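Local coordinates for autolysin E (PDB 4PI8), which probably cleaves the glycan strands of bacterial peptidoglycan as a glycosidase, and here holds a NAG-NAM disaccharide in its pocket, at residues Lys55-Thr60 and Glu95-Tyr100; Glu61-Ser66 and Phe215-Asp220. The protein carries 1 engineered substitution. All blocks are in the same frame, centred on the assembly; numbering follows the deposited sequence.

Contact 1. Residues Lys55-Thr60 and Glu95-Tyr100; sequences KYMDIT and EVNVIY
The Tyr100 ring carries the delta methyl of Ile59 on one face: CD1 stands 3.6 Å from the ring centroid and only 8° off the normal, a CH-pi contact over the middle of the ring, while Val96 CG1 lies in plane at the edge. The two side chains, Ile59 and Tyr100, cross at about a right angle. Ile59 CG2 packs nearer the start of the Tyr100 side chain, 3.8 Å from Tyr100 CB. The Tyr100 hydroxyl reaches His104.

Asn97 is the N-cap of helix 98-108. Chi1 of 180° sets Asn97 CG anti to the backbone N. Asn97 OD1 accepts from Tyr100 N at 3.0 Å, the N-H coming from above the amide plane, and weakly from Ile99 N. Asn97 ND2 bonds instead to Tyr212 of helix 200-215, and Met57 CE packs 3.9 Å from Asn97 ND2. The cap's own backbone is tied across the contact: Asn97 N donates nearly straight (166°) to Ile59 O at 3.1 Å.

Asp58 to Thr60 form an Asx turn around Ile59: Asp58 OD1 accepts from Thr60 N and, through its syn lone pair, from Thr60 OG1 at 2.6 Å. Thr60 O faces the aliphatic part of Glu95, 3.3 Å from Glu95 CG.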
loop_
_atom_site.group_PDB
_atom_site.type_symbol
_atom_site.label_atom_id
_atom_site.label_comp_id
_atom_site.label_asym_id
_atom_site.label_seq_id
_atom_site.Cartn_x
_atom_site.Cartn_y
_atom_site.Cartn_z
ATOM N N LYS A 55 -2.748 10.661 4.642
ATOM C CA LYS A 55 -1.438 10.007 4.523
ATOM C C LYS A 55 -0.696 9.977 5.856
ATOM O O LYS A 55 0.312 9.244 5.973
ATOM C CB LYS A 55 -0.639 10.476 3.371
ATOM C CG LYS A 55 -0.145 11.878 3.466
ATOM C CD LYS A 55 0.805 12.184 2.327
ATOM C CE LYS A 55 0.191 12.873 1.127
ATOM N NZ LYS A 55 1.222 13.405 0.188
ATOM N N TYR A 56 -1.138 10.756 6.846
ATOM C CA TYR A 56 -0.463 10.857 8.126
ATOM C C TYR A 56 -1.238 10.204 9.229
ATOM O O TYR A 56 -0.896 10.269 10.394
ATOM C CB TYR A 56 -0.234 12.347 8.424
ATOM C CG TYR A 56 0.538 13.055 7.361
ATOM C CD1 TYR A 56 1.850 12.774 7.067
ATOM C CD2 TYR A 56 -0.095 14.019 6.560
ATOM C CE1 TYR A 56 2.515 13.420 6.060
ATOM C CE2 TYR A 56 0.592 14.673 5.564
ATOM C CZ TYR A 56 1.903 14.379 5.314
ATOM O OH TYR A 56 2.593 15.018 4.281
ATOM N N MET A 57 -2.322 9.510 8.881
ATOM C CA MET A 57 -3.218 8.865 9.822
ATOM C C MET A 57 -2.819 7.428 10.120
ATOM O O MET A 57 -2.541 6.627 9.191
ATOM C CB MET A 57 -4.626 8.902 9.272
ATOM C CG MET A 57 -5.650 8.445 10.253
ATOM S SD MET A 57 -7.295 8.236 9.545
ATOM C CE MET A 57 -6.953 6.699 8.659
ATOM N N ASP A 58 -2.850 7.016 11.375
ATOM C CA ASP A 58 -2.491 5.695 11.792
ATOM C C ASP A 58 -3.493 4.705 11.204
ATOM O O ASP A 58 -4.712 4.835 11.437
ATOM C CB ASP A 58 -2.533 5.676 13.326
ATOM C CG ASP A 58 -2.219 4.373 13.932
ATOM O OD1 ASP A 58 -2.085 3.332 13.303
ATOM O OD2 ASP A 58 -2.061 4.335 15.216
ATOM N N ILE A 59 -3.018 3.795 10.347
ATOM C CA ILE A 59 -3.845 2.760 9.688
ATOM C C ILE A 59 -3.757 1.404 10.326
ATOM O O ILE A 59 -4.211 0.398 9.786
ATOM C CB ILE A 59 -3.585 2.750 8.140
ATOM C CG1 ILE A 59 -2.081 2.713 7.854
ATOM C CG2 ILE A 59 -4.266 3.936 7.507
ATOM C CD1 ILE A 59 -1.709 2.481 6.421
ATOM N N THR A 60 -3.217 1.395 11.551
ATOM C CA THR A 60 -3.175 0.198 12.355
ATOM C C THR A 60 -4.360 0.148 13.252
ATOM O O THR A 60 -4.285 -0.776 14.149
ATOM C CB THR A 60 -1.854 0.102 13.181
ATOM O OG1 THR A 60 -1.953 0.982 14.328
ATOM C CG2 THR A 60 -0.700 0.445 12.382
ATOM N N GLU A 95 -5.460 -6.581 12.569
ATOM C CA GLU A 95 -5.582 -5.212 13.034
ATOM C C GLU A 95 -5.040 -4.253 11.955
ATOM O O GLU A 95 -4.100 -3.521 12.165
ATOM C CB GLU A 95 -4.939 -4.988 14.425
ATOM C CG GLU A 95 -5.424 -3.731 15.061
ATOM C CD GLU A 95 -4.796 -3.435 16.403
ATOM O OE1 GLU A 95 -3.883 -4.212 16.740
ATOM O OE2 GLU A 95 -5.158 -2.421 17.021
ATOM N N VAL A 96 -5.740 -4.268 10.833
ATOM C CA VAL A 96 -5.373 -3.437 9.674
ATOM C C VAL A 96 -6.646 -2.725 9.215
ATOM O O VAL A 96 -7.656 -3.387 8.918
ATOM C CB VAL A 96 -4.862 -4.273 8.545
ATOM C CG1 VAL A 96 -4.541 -3.429 7.330
ATOM C CG2 VAL A 96 -3.570 -5.011 8.917
ATOM N N ASN A 97 -6.596 -1.408 9.159
ATOM C CA ASN A 97 -7.751 -0.554 8.729
ATOM C C ASN A 97 -8.332 -1.051 7.405
ATOM O O ASN A 97 -7.588 -1.071 6.422
ATOM C CB ASN A 97 -7.263 0.875 8.698
ATOM C CG ASN A 97 -8.300 1.877 8.271
ATOM O OD1 ASN A 97 -9.001 1.687 7.265
ATOM N ND2 ASN A 97 -8.294 3.036 8.880
ATOM N N VAL A 98 -9.592 -1.441 7.378
ATOM C CA VAL A 98 -10.107 -2.096 6.171
ATOM C C VAL A 98 -10.317 -1.092 5.039
ATOM O O VAL A 98 -10.262 -1.489 3.851
ATOM C CB VAL A 98 -11.425 -2.894 6.433
ATOM C CG1 VAL A 98 -12.626 -1.967 6.659
ATOM C CG2 VAL A 98 -11.674 -3.918 5.369
ATOM N N ILE A 99 -10.577 0.164 5.373
ATOM C CA ILE A 99 -10.703 1.162 4.306
ATOM C C ILE A 99 -9.345 1.376 3.612
ATOM O O ILE A 99 -9.263 1.502 2.381
ATOM C CB ILE A 99 -11.368 2.427 4.774
ATOM C CG1 ILE A 99 -12.862 2.205 5.035
ATOM C CG2 ILE A 99 -11.151 3.562 3.793
ATOM C CD1 ILE A 99 -13.582 3.344 5.709
ATOM N N TYR A 100 -8.272 1.441 4.402
ATOM C CA TYR A 100 -6.942 1.472 3.858
ATOM C C TYR A 100 -6.713 0.248 3.011
ATOM O O TYR A 100 -6.228 0.358 1.872
ATOM C CB TYR A 100 -5.907 1.559 5.005
ATOM C CG TYR A 100 -4.594 0.967 4.588
ATOM C CD1 TYR A 100 -3.833 1.524 3.580
ATOM C CD2 TYR A 100 -4.178 -0.253 5.116
ATOM C CE1 TYR A 100 -2.706 0.900 3.121
ATOM C CE2 TYR A 100 -3.029 -0.882 4.689
ATOM C CZ TYR A 100 -2.342 -0.338 3.642
ATOM O OH TYR A 100 -1.238 -1.019 3.154
#

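Contact 2. Residues Glu61-Ser66 and Phe215-Asp220; sequences EKVPMS and FGIKKD
Met65 lays its thioether over one face of the Phe215 ring, methyl CE 3.6 Å above the plane and offset toward the rim on the CD2-CE2 side. Met65 CE comes within 3.7 Å of Phe215 CD2 in a CH-pi contact, while SD approaches obliquely, 4.2 Å from the ring centroid, which makes this a Met-aromatic pair. The Met65 chain gets there by bending twice, at chi2 (-78°) and chi3 (-75°), and the two side chains cross at about a right angle.

Ile217 fills the middle of the contact with two branches. Its CG2 meets Val63 CG1 at 3.8 Å, and its CD1 reaches 4.0 Å from Met65 SD while also touching Pro64 O. Pro64 is the centre of an inverse gamma turn, closed by a weak bond from Met65 N to Val63 O.

At the other end the apolar packing gives way to Asp220, whose OD2 lies 3.1 Å from Glu61 CB. The Glu61 chain bends at chi2 and its end leads away; Glu61 OE1 lies 5.3 Å from Asp220 OD1. With Asp58 and Glu95 also close to the Glu61 carboxylate, these acidic neighbours together could favour its protonation.

No hydrogen bond links the two segments, which run in nearly opposite directions; they meet by packing, mostly between side chains. Segment 61-66 leads into helix 67-74, with Ser66 as its N-cap, and segment 215-220 leaves helix 200-215, Gly216 taking a positive phi just past its end. Phe215 also packs on Leu73 of helix 67-74. Met65 and Ile217 touch Ile99 of helix 98-108, while Val63 and Ile217 rest on Tyr212 of helix 200-215.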
loop_
_atom_site.group_PDB
_atom_site.type_symbol
_atom_site.label_atom_id
_atom_site.label_comp_id
_atom_site.label_asym_id
_atom_site.label_seq_id
_atom_site.Cartn_x
_atom_site.Cartn_y
_atom_site.Cartn_z
ATOM N N GLU A 61 -5.277 1.115 13.155
ATOM C CA GLU A 61 -6.545 1.170 13.898
ATOM C C GLU A 61 -7.680 0.847 12.939
ATOM O O GLU A 61 -7.854 1.485 11.871
ATOM C CB GLU A 61 -6.805 2.538 14.489
ATOM C CG GLU A 61 -5.839 3.127 15.528
ATOM C CD GLU A 61 -5.369 2.168 16.605
ATOM O OE1 GLU A 61 -6.064 1.175 16.937
ATOM O OE2 GLU A 61 -4.259 2.437 17.128
ATOM N N LYS A 62 -8.516 -0.044 13.398
ATOM C CA LYS A 62 -9.640 -0.579 12.632
ATOM C C LYS A 62 -10.756 0.404 12.522
ATOM O O LYS A 62 -10.813 1.397 13.297
ATOM C CB LYS A 62 -10.114 -1.820 13.262
ATOM C CG LYS A 62 -9.022 -2.881 13.326
ATOM C CD LYS A 62 -9.497 -4.187 13.926
ATOM C CE LYS A 62 -9.719 -4.034 15.425
ATOM N NZ LYS A 62 -10.125 -5.318 16.024
ATOM N N VAL A 63 -11.629 0.176 11.552
ATOM C CA VAL A 63 -12.761 1.049 11.347
ATOM C C VAL A 63 -14.066 0.234 11.365
ATOM O O VAL A 63 -14.109 -0.941 10.978
ATOM C CB VAL A 63 -12.685 1.916 10.076
ATOM C CG1 VAL A 63 -11.612 2.969 10.239
ATOM C CG2 VAL A 63 -12.492 1.072 8.852
ATOM N N PRO A 64 -15.160 0.867 11.807
ATOM C CA PRO A 64 -16.447 0.218 11.912
ATOM C C PRO A 64 -17.157 0.174 10.587
ATOM O O PRO A 64 -17.992 1.011 10.268
ATOM C CB PRO A 64 -17.180 1.094 12.953
ATOM C CG PRO A 64 -16.689 2.456 12.715
ATOM C CD PRO A 64 -15.197 2.231 12.400
ATOM N N MET A 65 -16.810 -0.831 9.809
ATOM C CA MET A 65 -17.394 -1.095 8.491
ATOM C C MET A 65 -17.924 -2.492 8.472
ATOM O O MET A 65 -17.179 -3.440 8.652
ATOM C CB MET A 65 -16.342 -0.914 7.355
ATOM C CG MET A 65 -15.948 0.529 7.140
ATOM S SD MET A 65 -17.139 1.520 6.199
ATOM C CE MET A 65 -16.797 0.852 4.576
ATOM N N SER A 66 -19.205 -2.651 8.217
ATOM C CA SER A 66 -19.787 -3.962 8.069
ATOM C C SER A 66 -19.461 -4.610 6.723
ATOM O O SER A 66 -19.010 -3.912 5.779
ATOM C CB SER A 66 -21.308 -3.881 8.150
ATOM O OG SER A 66 -21.805 -3.161 7.031
ATOM N N PHE A 215 -19.107 7.088 4.397
ATOM C CA PHE A 215 -19.711 6.346 5.513
ATOM C C PHE A 215 -19.703 7.134 6.810
ATOM O O PHE A 215 -20.186 6.634 7.832
ATOM C CB PHE A 215 -19.032 4.979 5.619
ATOM C CG PHE A 215 -19.321 4.092 4.442
ATOM C CD1 PHE A 215 -20.579 3.509 4.269
ATOM C CD2 PHE A 215 -18.416 3.954 3.440
ATOM C CE1 PHE A 215 -20.820 2.717 3.140
ATOM C CE2 PHE A 215 -18.665 3.180 2.307
ATOM C CZ PHE A 215 -19.880 2.543 2.183
ATOM N N GLY A 216 -19.115 8.310 6.839
ATOM C CA GLY A 216 -19.090 9.118 8.049
ATOM C C GLY A 216 -18.148 8.568 9.094
ATOM O O GLY A 216 -18.430 8.584 10.314
ATOM N N ILE A 217 -17.007 8.072 8.646
ATOM C CA ILE A 217 -16.030 7.480 9.561
ATOM C C ILE A 217 -15.138 8.557 10.190
ATOM O O ILE A 217 -14.646 9.469 9.528
ATOM C CB ILE A 217 -15.150 6.443 8.795
ATOM C CG1 ILE A 217 -15.977 5.386 8.045
ATOM C CG2 ILE A 217 -14.185 5.747 9.750
ATOM C CD1 ILE A 217 -16.874 4.520 8.885
ATOM N N LYS A 218 -14.867 8.398 11.474
ATOM C CA LYS A 218 -13.951 9.302 12.175
ATOM C C LYS A 218 -12.488 8.901 11.980
ATOM O O LYS A 218 -12.153 7.746 12.153
ATOM C CB LYS A 218 -14.273 9.288 13.673
ATOM C CG LYS A 218 -13.811 10.555 14.381
ATOM C CD LYS A 218 -13.506 10.394 15.870
ATOM C CE LYS A 218 -12.940 11.698 16.450
ATOM N NZ LYS A 218 -11.792 12.205 15.631
ATOM N N LYS A 219 -11.652 9.874 11.717
ATOM C CA LYS A 219 -10.191 9.686 11.557
ATOM C C LYS A 219 -9.531 9.329 12.879
ATOM O O LYS A 219 -9.930 9.863 13.914
ATOM C CB LYS A 219 -9.564 10.980 11.054
ATOM C CG LYS A 219 -9.914 11.316 9.627
ATOM C CD LYS A 219 -9.112 12.497 9.104
ATOM C CE LYS A 219 -9.674 13.819 9.604
ATOM N NZ LYS A 219 -8.633 14.890 9.693
ATOM N N ASP A 220 -8.514 8.454 12.841
ATOM C CA ASP A 220 -7.702 8.094 13.986
ATOM C C ASP A 220 -6.558 9.101 14.041
ATOM O O ASP A 220 -6.592 10.171 13.419
ATOM C CB ASP A 220 -7.188 6.617 13.836
ATOM C CG ASP A 220 -8.273 5.541 14.200
ATOM O OD1 ASP A 220 -8.711 5.497 15.401
ATOM O OD2 ASP A 220 -8.673 4.706 13.296
#

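Overall arrangement
Contacts 1 and 2 have centres about 9 Å apart and lie on the same side of the chain's centre. Residues 55-60 and 61-66 are consecutive in the loop between helices 38-45 and 67-74; 95-100 follows, then 215-220, so the pairings cross along the chain. Contact 1 is buried, contact 2 further out and partly exposed. They meet where Asn97 CB packs against Glu61 O at 3.3 Å and Met57 SD lies near Asp220 N. Both draw on helices 98-108 and 200-215, joining to them the loop between helices 38-45 and 67-74. The side chain of Tyr100 is about 9 Å from the bound N-acetylmuramic acid and is not among the pocket residues.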